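Nucleocapsid protein (Sin Nombre virus, PDB 2IC6) probably encapsidates the viral negative-strand RNA genome, with an N-terminal domain that folds as an antiparallel coiled coil. Local coordinates at residues 12-17 with 62-67; 19-24 with 55-60; 29-34 with 45-50. The protein carries 1 engineered substitution. All coordinates share one frame; numbering follows the deposited sequence.

Contact 1 of 3, residues 12-17 with 62-67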
ATOM      1  N   ASP A  12      12.354  -8.828   2.788  1.00 13.96           N
ATOM      2  CA  ASP A  12      12.053  -8.872   1.365  1.00 15.33           C
ATOM      3  C   ASP A  12      10.590  -8.660   1.120  1.00 14.82           C
ATOM      4  O   ASP A  12      10.228  -8.040   0.128  1.00 15.32           O
ATOM      5  CB  ASP A  12      12.554 -10.177   0.759  1.00 16.24           C
ATOM      6  CG  ASP A  12      14.074 -10.221   0.629  1.00 18.84           C
ATOM      7  OD1 ASP A  12      14.789  -9.202   0.775  1.00 20.83           O
ATOM      8  OD2 ASP A  12      14.587 -11.330   0.389  1.00 22.14           O
ATOM      9  N   ASN A  13       9.741  -9.181   2.001  1.00 14.84           N
ATOM     10  CA  ASN A  13       8.316  -8.961   1.841  1.00 14.00           C
ATOM     11  C   ASN A  13       7.949  -7.500   2.072  1.00 12.97           C
ATOM     12  O   ASN A  13       7.101  -6.957   1.373  1.00 13.34           O
ATOM     13  CB  ASN A  13       7.580  -9.901   2.776  1.00 15.12           C
ATOM     14  CG  ASN A  13       6.158 -10.181   2.388  1.00 16.19           C
ATOM     15  OD1 ASN A  13       5.406 -10.732   3.221  1.00 18.22           O
ATOM     16  ND2 ASN A  13       5.781  -9.862   1.191  1.00 15.35           N
ATOM     17  N   ILE A  14       8.602  -6.830   3.011  1.00 12.26           N
ATOM     18  CA  ILE A  14       8.395  -5.414   3.216  1.00 12.35           C
ATOM     19  C   ILE A  14       8.800  -4.727   1.927  1.00 12.46           C
ATOM     20  O   ILE A  14       8.089  -3.862   1.446  1.00 12.56           O
ATOM     21  CB  ILE A  14       9.184  -4.901   4.450  1.00 12.93           C
ATOM     22  CG1 ILE A  14       8.519  -5.441   5.734  1.00 12.05           C
ATOM     23  CG2 ILE A  14       9.310  -3.359   4.508  1.00 13.70           C
ATOM     24  CD1 ILE A  14       9.378  -5.255   7.017  1.00 13.26           C
ATOM     25  N   THR A  15       9.957  -5.052   1.366  1.00 12.48           N
ATOM     26  CA  THR A  15      10.343  -4.405   0.057  1.00 13.11           C
ATOM     27  C   THR A  15       9.319  -4.574  -1.025  1.00 13.63           C
ATOM     28  O   THR A  15       9.004  -3.605  -1.743  1.00 13.95           O
ATOM     29  CB  THR A  15      11.639  -5.010  -0.453  1.00 14.21           C
ATOM     30  OG1 THR A  15      12.608  -4.704   0.532  1.00 14.97           O
ATOM     31  CG2 THR A  15      12.078  -4.475  -1.858  1.00 15.11           C
ATOM     32  N   LEU A  16       8.837  -5.769  -1.254  1.00 13.75           N
ATOM     33  CA  LEU A  16       7.872  -6.030  -2.302  1.00 14.52           C
ATOM     34  C   LEU A  16       6.651  -5.198  -2.036  1.00 13.48           C
ATOM     35  O   LEU A  16       6.108  -4.585  -2.965  1.00 14.73           O
ATOM     36  CB  LEU A  16       7.548  -7.492  -2.346  1.00 15.16           C
ATOM     37  CG  LEU A  16       6.522  -7.930  -3.363  1.00 19.41           C
ATOM     38  CD1 LEU A  16       7.029  -7.580  -4.707  1.00 24.02           C
ATOM     39  CD2 LEU A  16       6.275  -9.414  -3.146  1.00 22.66           C
ATOM     40  N   HIS A  17       6.225  -5.138  -0.766  1.00 11.90           N
ATOM     41  CA  HIS A  17       5.040  -4.336  -0.464  1.00 12.21           C
ATOM     42  C   HIS A  17       5.282  -2.832  -0.595  1.00 10.40           C
ATOM     43  O   HIS A  17       4.353  -2.144  -1.044  1.00 11.16           O
ATOM     44  CB  HIS A  17       4.477  -4.748   0.878  1.00 12.11           C
ATOM     45  CG  HIS A  17       3.723  -6.054   0.838  1.00 14.97           C
ATOM     46  ND1 HIS A  17       4.362  -7.275   0.913  1.00 14.18           N
ATOM     47  CD2 HIS A  17       2.395  -6.330   0.750  1.00 17.20           C
ATOM     48  CE1 HIS A  17       3.446  -8.236   0.873  1.00 16.34           C
ATOM     49  NE2 HIS A  17       2.249  -7.693   0.772  1.00 18.21           N
ATOM     50  N   GLY A  62       2.263  -2.176   7.857  1.00 10.53           N
ATOM     51  CA  GLY A  62       2.391  -1.895   9.279  1.00 11.83           C
ATOM     52  C   GLY A  62       2.527  -3.167  10.095  1.00 11.79           C
ATOM     53  O   GLY A  62       3.295  -3.196  11.060  1.00 13.36           O
ATOM     54  N   GLU A  63       1.783  -4.200   9.725  1.00 11.19           N
ATOM     55  CA  GLU A  63       1.892  -5.493  10.380  1.00 12.14           C
ATOM     56  C   GLU A  63       3.287  -6.077  10.197  1.00 11.16           C
ATOM     57  O   GLU A  63       3.908  -6.521  11.183  1.00 12.37           O
ATOM     58  CB  GLU A  63       0.861  -6.446   9.857  1.00 12.61           C
ATOM     59  CG  GLU A  63      -0.603  -6.117  10.064  1.00 17.35           C
ATOM     60  CD  GLU A  63      -1.556  -7.023   9.213  1.00 19.56           C
ATOM     61  OE1 GLU A  63      -2.714  -6.606   9.037  1.00 25.52           O
ATOM     62  OE2 GLU A  63      -1.167  -8.126   8.740  1.00 24.04           O
ATOM     63  N   LEU A  64       3.776  -6.107   8.966  1.00 10.46           N
ATOM     64  CA  LEU A  64       5.069  -6.642   8.677  1.00 10.35           C
ATOM     65  C   LEU A  64       6.176  -5.894   9.475  1.00  9.97           C
ATOM     66  O   LEU A  64       7.079  -6.502  10.048  1.00 11.53           O
ATOM     67  CB  LEU A  64       5.387  -6.556   7.211  1.00 11.57           C
ATOM     68  CG  LEU A  64       4.606  -7.475   6.272  1.00 11.47           C
ATOM     69  CD1 LEU A  64       4.840  -7.045   4.819  1.00 13.66           C
ATOM     70  CD2 LEU A  64       5.060  -8.950   6.470  1.00 16.51           C
ATOM     71  N   LYS A  65       6.090  -4.565   9.511  1.00 10.18           N
ATOM     72  CA  LYS A  65       7.112  -3.775  10.143  1.00 10.70           C
ATOM     73  C   LYS A  65       7.100  -3.992  11.656  1.00 10.42           C
ATOM     74  O   LYS A  65       8.164  -4.100  12.304  1.00 11.39           O
ATOM     75  CB  LYS A  65       6.926  -2.308   9.797  1.00 11.77           C
ATOM     76  CG  LYS A  65       7.249  -1.979   8.371  1.00 12.13           C
ATOM     77  CD  LYS A  65       6.903  -0.571   8.007  1.00 13.58           C
ATOM     78  CE  LYS A  65       7.277  -0.289   6.605  1.00 15.92           C
ATOM     79  NZ  LYS A  65       7.024   1.076   6.184  1.00 17.10           N
ATOM     80  N   ARG A  66       5.926  -4.051  12.265  1.00 10.69           N
ATOM     81  CA  ARG A  66       5.855  -4.320  13.717  1.00 11.61           C
ATOM     82  C   ARG A  66       6.412  -5.687  14.024  1.00 10.92           C
ATOM     83  O   ARG A  66       7.073  -5.893  15.069  1.00 11.91           O
ATOM     84  CB  ARG A  66       4.438  -4.110  14.223  1.00 12.11           C
ATOM     85  CG  ARG A  66       4.056  -2.612  14.395  1.00 15.62           C
ATOM     86  CD  ARG A  66       2.616  -2.409  14.850  1.00 17.20           C
ATOM     87  NE  ARG A  66       2.254  -1.006  15.108  1.00 19.65           N
ATOM     88  CZ  ARG A  66       2.410  -0.364  16.278  1.00 20.23           C
ATOM     89  NH1 ARG A  66       2.919  -0.940  17.390  1.00 19.17           N
ATOM     90  NH2 ARG A  66       2.038   0.916  16.321  1.00 21.76           N
ATOM     91  N   GLU A  67       6.117  -6.675  13.195  1.00 10.19           N
ATOM     92  CA  GLU A  67       6.656  -8.037  13.424  1.00  9.95           C
ATOM     93  C   GLU A  67       8.158  -8.066  13.239  1.00 10.60           C
ATOM     94  O   GLU A  67       8.859  -8.711  14.022  1.00 11.06           O
ATOM     95  CB  GLU A  67       5.961  -9.031  12.562  1.00 10.76           C
ATOM     96  CG  GLU A  67       4.526  -9.169  13.079  1.00 11.61           C
ATOM     97  CD  GLU A  67       3.686 -10.247  12.361  1.00 13.24           C
ATOM     98  OE1 GLU A  67       4.260 -11.166  11.719  1.00 15.19           O
ATOM     99  OE2 GLU A  67       2.464 -10.246  12.625  1.00 14.64           O
TER

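Contact 2 of 3, residues 19-24 with 55-60. Engineered in segment 19-24: R20 (natural residue Gln).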
ATOM      1  N   GLN A  19       7.304  -1.450  -2.724  1.00 10.37           N
ATOM      2  CA  GLN A  19       7.301  -1.208  -4.157  1.00 10.12           C
ATOM      3  C   GLN A  19       5.880  -1.175  -4.686  1.00 10.65           C
ATOM      4  O   GLN A  19       5.519  -0.277  -5.480  1.00 10.33           O
ATOM      5  CB  GLN A  19       8.162  -2.251  -4.877  1.00 10.44           C
ATOM      6  CG  GLN A  19       9.625  -2.133  -4.477  1.00 10.48           C
ATOM      7  CD  GLN A  19      10.538  -3.088  -5.228  1.00 10.99           C
ATOM      8  OE1 GLN A  19      10.088  -4.104  -5.745  1.00 15.81           O
ATOM      9  NE2 GLN A  19      11.827  -2.809  -5.239  1.00 11.23           N
ATOM     10  N   ARG A  20       5.040  -2.141  -4.267  1.00 10.48           N
ATOM     11  CA  ARG A  20       3.657  -2.155  -4.714  1.00 11.11           C
ATOM     12  C   ARG A  20       2.905  -0.903  -4.182  1.00  9.01           C
ATOM     13  O   ARG A  20       2.051  -0.398  -4.853  1.00 10.67           O
ATOM     14  CB  ARG A  20       2.995  -3.391  -4.190  1.00 11.07           C
ATOM     15  CG  ARG A  20       3.399  -4.553  -4.810  1.00 18.66           C
ATOM     16  CD  ARG A  20       2.526  -5.730  -4.404  1.00 24.40           C
ATOM     17  NE  ARG A  20       3.172  -6.546  -3.411  1.00 36.97           N
ATOM     18  CZ  ARG A  20       2.766  -7.761  -3.085  1.00 39.53           C
ATOM     19  NH1 ARG A  20       1.714  -8.280  -3.677  1.00 41.93           N
ATOM     20  NH2 ARG A  20       3.420  -8.454  -2.179  1.00 40.30           N
ATOM     21  N   LEU A  21       3.266  -0.441  -3.002  1.00  9.45           N
ATOM     22  CA  LEU A  21       2.652   0.774  -2.471  1.00  9.33           C
ATOM     23  C   LEU A  21       2.958   1.960  -3.389  1.00  8.65           C
ATOM     24  O   LEU A  21       2.088   2.780  -3.655  1.00  9.01           O
ATOM     25  CB  LEU A  21       3.075   1.005  -1.055  1.00  9.69           C
ATOM     26  CG  LEU A  21       2.460   2.220  -0.366  1.00 10.02           C
ATOM     27  CD1 LEU A  21       0.934   2.197  -0.378  1.00 11.06           C
ATOM     28  CD2 LEU A  21       3.008   2.381   1.057  1.00 11.38           C
ATOM     29  N   VAL A  22       4.192   2.089  -3.850  1.00  8.87           N
ATOM     30  CA  VAL A  22       4.531   3.200  -4.756  1.00  8.88           C
ATOM     31  C   VAL A  22       3.690   3.127  -6.040  1.00  8.87           C
ATOM     32  O   VAL A  22       3.126   4.129  -6.483  1.00  8.98           O
ATOM     33  CB  VAL A  22       6.018   3.206  -5.082  1.00  8.98           C
ATOM     34  CG1 VAL A  22       6.337   4.156  -6.255  1.00 10.16           C
ATOM     35  CG2 VAL A  22       6.817   3.595  -3.836  1.00 10.50           C
ATOM     36  N   THR A  23       3.611   1.966  -6.696  1.00  8.89           N
ATOM     37  CA  THR A  23       2.900   1.898  -7.931  1.00  9.44           C
ATOM     38  C   THR A  23       1.402   2.075  -7.712  1.00  8.89           C
ATOM     39  O   THR A  23       0.720   2.782  -8.510  1.00  9.96           O
ATOM     40  CB  THR A  23       3.242   0.601  -8.660  1.00 10.82           C
ATOM     41  OG1 THR A  23       2.926  -0.513  -7.954  1.00 14.42           O
ATOM     42  CG2 THR A  23       4.682   0.555  -8.933  1.00 14.24           C
ATOM     43  N   THR A  24       0.859   1.500  -6.654  1.00  9.20           N
ATOM     44  CA  THR A  24      -0.555   1.661  -6.351  1.00  9.50           C
ATOM     45  C   THR A  24      -0.879   3.093  -5.993  1.00  8.60           C
ATOM     46  O   THR A  24      -1.939   3.622  -6.363  1.00  9.54           O
ATOM     47  CB  THR A  24      -1.035   0.663  -5.319  0.70 10.69           C
ATOM     48  OG1 THR A  24      -0.653  -0.661  -5.719  0.70 11.83           O
ATOM     49  CG2 THR A  24      -2.535   0.613  -5.326  0.70 15.84           C
ATOM     50  N   SER A  55      -4.709   1.632   1.009  1.00  8.23           N
ATOM     51  CA  SER A  55      -4.883   1.459   2.444  1.00  9.30           C
ATOM     52  C   SER A  55      -4.631   0.037   2.884  1.00  8.96           C
ATOM     53  O   SER A  55      -4.012  -0.172   3.927  1.00  9.27           O
ATOM     54  CB  SER A  55      -6.346   1.771   2.834  0.33 11.81           C
ATOM     55  OG  SER A  55      -6.683   3.147   2.776  0.33 10.04           O
ATOM     56  N   ALA A  56      -5.055  -0.929   2.069  1.00  8.66           N
ATOM     57  CA  ALA A  56      -4.808  -2.309   2.406  1.00  9.41           C
ATOM     58  C   ALA A  56      -3.325  -2.626   2.417  1.00  9.14           C
ATOM     59  O   ALA A  56      -2.838  -3.367   3.283  1.00  9.56           O
ATOM     60  CB  ALA A  56      -5.564  -3.235   1.473  1.00 10.55           C
ATOM     61  N   LEU A  57      -2.568  -2.046   1.489  1.00  8.85           N
ATOM     62  CA  LEU A  57      -1.100  -2.225   1.489  1.00  9.47           C
ATOM     63  C   LEU A  57      -0.450  -1.585   2.691  1.00  8.93           C
ATOM     64  O   LEU A  57       0.442  -2.176   3.292  1.00  9.15           O
ATOM     65  CB  LEU A  57      -0.524  -1.627   0.201  1.00 10.09           C
ATOM     66  CG  LEU A  57      -0.639  -2.468  -1.047  1.00 11.39           C
ATOM     67  CD1 LEU A  57      -0.388  -1.624  -2.299  1.00 12.58           C
ATOM     68  CD2 LEU A  57       0.304  -3.665  -1.002  1.00 15.19           C
ATOM     69  N   GLU A  58      -0.918  -0.408   3.057  1.00  8.34           N
ATOM     70  CA  GLU A  58      -0.363   0.252   4.210  1.00  8.85           C
ATOM     71  C   GLU A  58      -0.652  -0.586   5.476  1.00  9.13           C
ATOM     72  O   GLU A  58       0.236  -0.738   6.347  1.00  9.78           O
ATOM     73  CB  GLU A  58      -0.961   1.658   4.372  1.00  9.01           C
ATOM     74  CG  GLU A  58      -0.387   2.622   3.366  1.00 10.33           C
ATOM     75  CD  GLU A  58      -1.061   3.918   3.188  1.00 11.59           C
ATOM     76  OE1 GLU A  58      -2.242   4.032   3.565  1.00 13.76           O
ATOM     77  OE2 GLU A  58      -0.402   4.787   2.585  1.00 15.05           O
ATOM     78  N   THR A  59      -1.832  -1.161   5.609  1.00  8.68           N
ATOM     79  CA  THR A  59      -2.124  -2.011   6.731  1.00 10.22           C
ATOM     80  C   THR A  59      -1.193  -3.192   6.809  1.00  9.07           C
ATOM     81  O   THR A  59      -0.656  -3.511   7.873  1.00 10.45           O
ATOM     82  CB  THR A  59      -3.602  -2.423   6.740  1.00 10.47           C
ATOM     83  OG1 THR A  59      -4.379  -1.256   6.892  1.00 13.66           O
ATOM     84  CG2 THR A  59      -3.918  -3.445   7.811  1.00 12.40           C
ATOM     85  N   LYS A  60      -1.046  -3.891   5.705  1.00  9.29           N
ATOM     86  CA  LYS A  60      -0.168  -5.024   5.656  1.00 10.11           C
ATOM     87  C   LYS A  60       1.272  -4.664   5.966  1.00 10.08           C
ATOM     88  O   LYS A  60       1.929  -5.345   6.756  1.00 10.94           O
ATOM     89  CB  LYS A  60      -0.261  -5.657   4.262  1.00 11.55           C
ATOM     90  CG  LYS A  60       0.687  -6.832   4.040  1.00 13.31           C
ATOM     91  CD  LYS A  60       0.375  -8.029   4.842  1.00 15.38           C
ATOM     92  CE  LYS A  60       1.413  -9.135   4.619  1.00 16.98           C
ATOM     93  NZ  LYS A  60       0.935 -10.387   5.209  1.00 20.23           N
TER

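Contact 3 of 3, residues 29-34 with 45-50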
ATOM      1  N   LYS A  29      -3.137   8.517  -7.367  1.00 10.30           N
ATOM      2  CA  LYS A  29      -2.985   9.928  -7.752  1.00 11.61           C
ATOM      3  C   LYS A  29      -3.697  10.184  -9.068  1.00 13.23           C
ATOM      4  O   LYS A  29      -4.377  11.214  -9.203  1.00 15.31           O
ATOM      5  CB  LYS A  29      -1.501  10.294  -7.851  1.00 12.80           C
ATOM      6  CG  LYS A  29      -0.814  10.308  -6.518  1.00 14.73           C
ATOM      7  CD  LYS A  29       0.726  10.622  -6.620  1.00 17.55           C
ATOM      8  CE  LYS A  29       1.466  10.374  -5.353  1.00 19.65           C
ATOM      9  NZ  LYS A  29       2.822  10.888  -5.604  1.00 22.92           N
ATOM     10  N   ASP A  30      -3.566   9.275 -10.030  1.00 12.43           N
ATOM     11  CA  ASP A  30      -4.249   9.427 -11.303  1.00 14.07           C
ATOM     12  C   ASP A  30      -5.763   9.477 -11.077  1.00 12.73           C
ATOM     13  O   ASP A  30      -6.483  10.291 -11.696  1.00 13.88           O
ATOM     14  CB  ASP A  30      -3.975   8.168 -12.210  1.00 17.09           C
ATOM     15  CG  ASP A  30      -2.519   7.842 -12.636  1.00 19.89           C
ATOM     16  OD1 ASP A  30      -2.233   6.648 -13.094  1.00 24.31           O
ATOM     17  OD2 ASP A  30      -1.709   8.701 -12.626  1.00 23.36           O
ATOM     18  N   ALA A  31      -6.282   8.543 -10.261  1.00 10.87           N
ATOM     19  CA  ALA A  31      -7.725   8.484 -10.043  1.00 10.09           C
ATOM     20  C   ALA A  31      -8.220   9.731  -9.281  1.00 10.79           C
ATOM     21  O   ALA A  31      -9.346  10.206  -9.589  1.00 11.58           O
ATOM     22  CB  ALA A  31      -8.079   7.226  -9.281  1.00 10.38           C
ATOM     23  N   GLU A  32      -7.453  10.255  -8.344  1.00 11.11           N
ATOM     24  CA  GLU A  32      -7.893  11.453  -7.603  1.00 12.82           C
ATOM     25  C   GLU A  32      -8.024  12.637  -8.523  1.00 14.04           C
ATOM     26  O   GLU A  32      -8.953  13.400  -8.441  1.00 15.25           O
ATOM     27  CB  GLU A  32      -6.793  11.845  -6.615  1.00 16.06           C
ATOM     28  CG  GLU A  32      -6.615  11.010  -5.574  1.00 17.12           C
ATOM     29  CD  GLU A  32      -5.373  11.433  -4.859  1.00 18.25           C
ATOM     30  OE1 GLU A  32      -4.365  11.977  -5.330  1.00 25.91           O
ATOM     31  OE2 GLU A  32      -5.458  11.200  -3.729  1.00 23.39           O
ATOM     32  N   ARG A  33      -7.065  12.782  -9.409  1.00 14.86           N
ATOM     33  CA  ARG A  33      -7.066  13.908 -10.324  1.00 15.55           C
ATOM     34  C   ARG A  33      -8.256  13.841 -11.237  1.00 15.92           C
ATOM     35  O   ARG A  33      -8.912  14.858 -11.500  1.00 16.83           O
ATOM     36  CB  ARG A  33      -5.782  13.982 -11.123  1.00 17.98           C
ATOM     37  CG  ARG A  33      -5.677  15.194 -11.960  1.00 19.10           C
ATOM     38  CD  ARG A  33      -5.827  16.522 -11.183  1.00 23.34           C
ATOM     39  NE  ARG A  33      -5.631  17.653 -12.115  1.00 23.01           N
ATOM     40  CZ  ARG A  33      -6.095  18.892 -11.939  1.00 22.14           C
ATOM     41  NH1 ARG A  33      -5.879  19.835 -12.840  1.00 27.03           N
ATOM     42  NH2 ARG A  33      -6.710  19.206 -10.818  1.00 26.15           N
ATOM     43  N   ALA A  34      -8.596  12.641 -11.708  1.00 15.35           N
ATOM     44  CA  ALA A  34      -9.762  12.477 -12.597  1.00 15.28           C
ATOM     45  C   ALA A  34     -11.029  12.916 -11.901  1.00 14.57           C
ATOM     46  O   ALA A  34     -11.907  13.575 -12.498  1.00 16.23           O
ATOM     47  CB  ALA A  34      -9.891  11.034 -13.073  1.00 15.36           C
ATOM     48  N   SER A  45     -15.978   5.633  -8.528  1.00 12.06           N
ATOM     49  CA  SER A  45     -15.777   4.249  -8.252  1.00 12.63           C
ATOM     50  C   SER A  45     -14.306   3.828  -8.439  1.00 11.19           C
ATOM     51  O   SER A  45     -13.742   3.088  -7.606  1.00 11.41           O
ATOM     52  CB  SER A  45     -16.723   3.406  -9.101  0.60 14.11           C
ATOM     53  OG  SER A  45     -16.451   2.042  -8.936  0.60 17.60           O
ATOM     54  N   THR A  46     -13.646   4.304  -9.473  1.00 10.57           N
ATOM     55  CA  THR A  46     -12.248   4.011  -9.691  1.00  9.95           C
ATOM     56  C   THR A  46     -11.453   4.492  -8.466  1.00  9.44           C
ATOM     57  O   THR A  46     -10.589   3.804  -7.951  1.00  9.56           O
ATOM     58  CB  THR A  46     -11.738   4.740 -10.947  1.00  9.85           C
ATOM     59  OG1 THR A  46     -12.511   4.366 -12.086  1.00 11.49           O
ATOM     60  CG2 THR A  46     -10.253   4.467 -11.205  1.00 11.26           C
ATOM     61  N   LEU A  47     -11.750   5.700  -8.039  1.00  9.66           N
ATOM     62  CA  LEU A  47     -11.075   6.283  -6.885  1.00  9.67           C
ATOM     63  C   LEU A  47     -11.291   5.458  -5.596  1.00  9.03           C
ATOM     64  O   LEU A  47     -10.323   5.202  -4.853  1.00  9.14           O
ATOM     65  CB  LEU A  47     -11.550   7.719  -6.688  1.00  9.18           C
ATOM     66  CG  LEU A  47     -10.927   8.482  -5.529  1.00 10.30           C
ATOM     67  CD1 LEU A  47      -9.387   8.500  -5.616  1.00 11.64           C
ATOM     68  CD2 LEU A  47     -11.561   9.871  -5.436  1.00 13.13           C
ATOM     69  N   GLN A  48     -12.515   5.059  -5.348  1.00  9.95           N
ATOM     70  CA  GLN A  48     -12.824   4.228  -4.194  1.00 10.27           C
ATOM     71  C   GLN A  48     -11.958   2.981  -4.189  1.00  9.44           C
ATOM     72  O   GLN A  48     -11.407   2.599  -3.153  1.00 10.15           O
ATOM     73  CB  GLN A  48     -14.277   3.904  -4.231  1.00 12.50           C
ATOM     74  CG  GLN A  48     -14.842   3.032  -3.126  1.00 14.80           C
ATOM     75  CD  GLN A  48     -16.366   2.729  -3.310  1.00 16.28           C
ATOM     76  OE1 GLN A  48     -16.967   2.936  -4.408  1.00 19.77           O
ATOM     77  NE2 GLN A  48     -16.956   2.144  -2.270  1.00 18.00           N
ATOM     78  N   SER A  49     -11.855   2.317  -5.339  1.00  9.33           N
ATOM     79  CA  SER A  49     -11.061   1.125  -5.434  1.00  9.00           C
ATOM     80  C   SER A  49      -9.570   1.370  -5.222  1.00  8.67           C
ATOM     81  O   SER A  49      -8.893   0.605  -4.525  1.00  9.54           O
ATOM     82  CB  SER A  49     -11.282   0.444  -6.772  1.00  9.56           C
ATOM     83  OG  SER A  49     -12.606  -0.052  -6.922  1.00 12.05           O
ATOM     84  N   ARG A  50      -9.011   2.397  -5.846  1.00  8.17           N
ATOM     85  CA  ARG A  50      -7.600   2.686  -5.689  1.00  8.28           C
ATOM     86  C   ARG A  50      -7.290   3.053  -4.232  1.00  8.32           C
ATOM     87  O   ARG A  50      -6.224   2.702  -3.737  1.00  9.08           O
ATOM     88  CB  ARG A  50      -7.154   3.795  -6.640  1.00  8.78           C
ATOM     89  CG  ARG A  50      -7.226   3.448  -8.114  1.00  9.31           C
ATOM     90  CD  ARG A  50      -6.474   2.188  -8.459  1.00  9.97           C
ATOM     91  NE  ARG A  50      -6.377   2.020  -9.913  1.00  9.83           N
ATOM     92  CZ  ARG A  50      -5.936   0.934 -10.500  1.00 11.48           C
ATOM     93  NH1 ARG A  50      -5.641  -0.138  -9.796  1.00 11.23           N
ATOM     94  NH2 ARG A  50      -5.843   0.855 -11.811  1.00 12.43           N
TER

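Contact 1 of 3, residues 12-17 with 62-67
I14 and L64 meet side by side, CG1 of I14 lying 3.6 Å from CB of L64. The two side chains lie alongside and run opposite ways. CD1 of I14 continues to K65, whose CG is 4.1 Å away. L64 sends its branches on toward N13 and H17. Its CD1 lies over one face of the H17 imidazole, 3.9 Å from ND1 of H17. Its CD2 touches the amide end of N13, whose exact placement is doubtful.

The ring is held from its own helix. ND1 of H17 donates to O of N13 at 2.8 Å, with that O almost in the ring plane. The same O also takes the backbone N-H of H17, from the opposite face of its carbonyl. The ring also touches L61, and I14 reaches L68. At the margin, K65 NZ forms a salt bridge with E18.

This is antiparallel coiled-coil packing between helices 6-37 and 41-74, with local axes at 154°. Between the segments the contact is van der Waals packing around L64. The bond to N13 O implies that ND1 carries a proton. It also helps to fix the rotation of the buried ring, which offers L64 a flat surface.

Contact 2 of 3, residues 19-24 with 55-60
L57 points from helix 41-74 at L21, R20 and T24 of helix 6-37. The local axes approach to 9.7 Å at 161°. CB of L57 comes first, 4.1 Å from CD1 of L21. These two leucines pass flank to flank, heading opposite ways. The L57 CG lies anti to its carbonyl carbon (chi1 -79°), and beyond it the two methyls part. CD1 goes deepest. It sits 3.7 Å from the backbone O of R20 and 3.9 Å from CA of L21. In the T24 conformer described, OG1 of T24 is 3.6 Å from the same methyl. CD2 takes the other direction and lies 4.2 Å from CB of R20. R20 is an engineered residue, Gln in the natural sequence, and its contact here is made close to the backbone.

The polar atoms beside CD1 are paired within their own helix. O of R20 accepts the backbone N of T24. In this T24 conformer it also accepts OG1 of T24, at 2.9 Å. The two donors come from opposite faces of that carbonyl. In this conformer the threonine hydroxyl thus turns to its own backbone, and the leucine methyl packs against it.

L21 answers from the other helix. It does not aim straight across, yet its CD1 swings in to CG of E58 at 4.0 Å. Its CG is anti to the backbone N (chi1 -178°). L21 and E58 cross at about a right angle. E58 then runs on extended, and its OE2 forms a salt bridge with R25. L21 also packs on V54 and L61.

Leucines in the seam with a charged chain at its margin are typical of a two-stranded antiparallel coiled coil.

Contact 3 of 3, residues 29-34 with 45-50
E32 and R50 carry the flat groups of this contact, yet both touch the opposite helix through their aliphatic stems. Across the two segments, nothing packs on either face or at the edges of the E32 carboxylate or the R50 guanidinium. CG of E32 meets CD1 of L47 at 3.7 Å. CG of R50 meets CB of A31 at 4.0 Å. The R50 chain bends next (chi2 -54°), and its CD already lies farther from that methyl.

A31 is the small residue at the middle. Its single methyl points at helix 45-50 and is met from three residues. CA of L47 lies 4.0 Å from CB of A31, and CG2 of T46 and CG of R50 are at the same distance. The methyl thus reaches down to the backbone of the partner helix.

This is the end of the antiparallel coiled coil near the turn between helices 6-37 and 41-74. An alanine in the seam goes with a close approach: the local axes come to 8.7 Å, and CA of A31 is 5.1 Å from CA of L47.

L47 passes beside the alanine. Its CG is anti to the backbone N (chi1 -179°), and its CD1 ends near the start of E32, 3.8 Å from N of that residue. The E32 stem lies at a slant to L47. L47 is buried, packing also on L28 and V35. T46 presents CG2 to A31, while its OG1 bonds to O of V42 in its own helix. R50 also rests on K27 and L28.

The chain starts up helix 6-37, meeting the first segments of contacts 1, 2 and 3 in that order. It turns between residues 37 and 41 and returns along helix 41-74, closing the contacts in reverse. Contact 3 closes first, 11 residues apart at its nearest ends. Contact 2 encloses it, and contact 1 encloses both. None cross. All three tie the same two helices into one hairpin. Contacts 1 and 2 are neighbours, their centres about 10 Å apart, and they touch through H17 against L57 and K60. Contact 3 lies nearer the turn; its nearest atoms are about 5 Å from contact 2, without touching. Contacts 1 and 3 lie on opposite sides of the chain's centre.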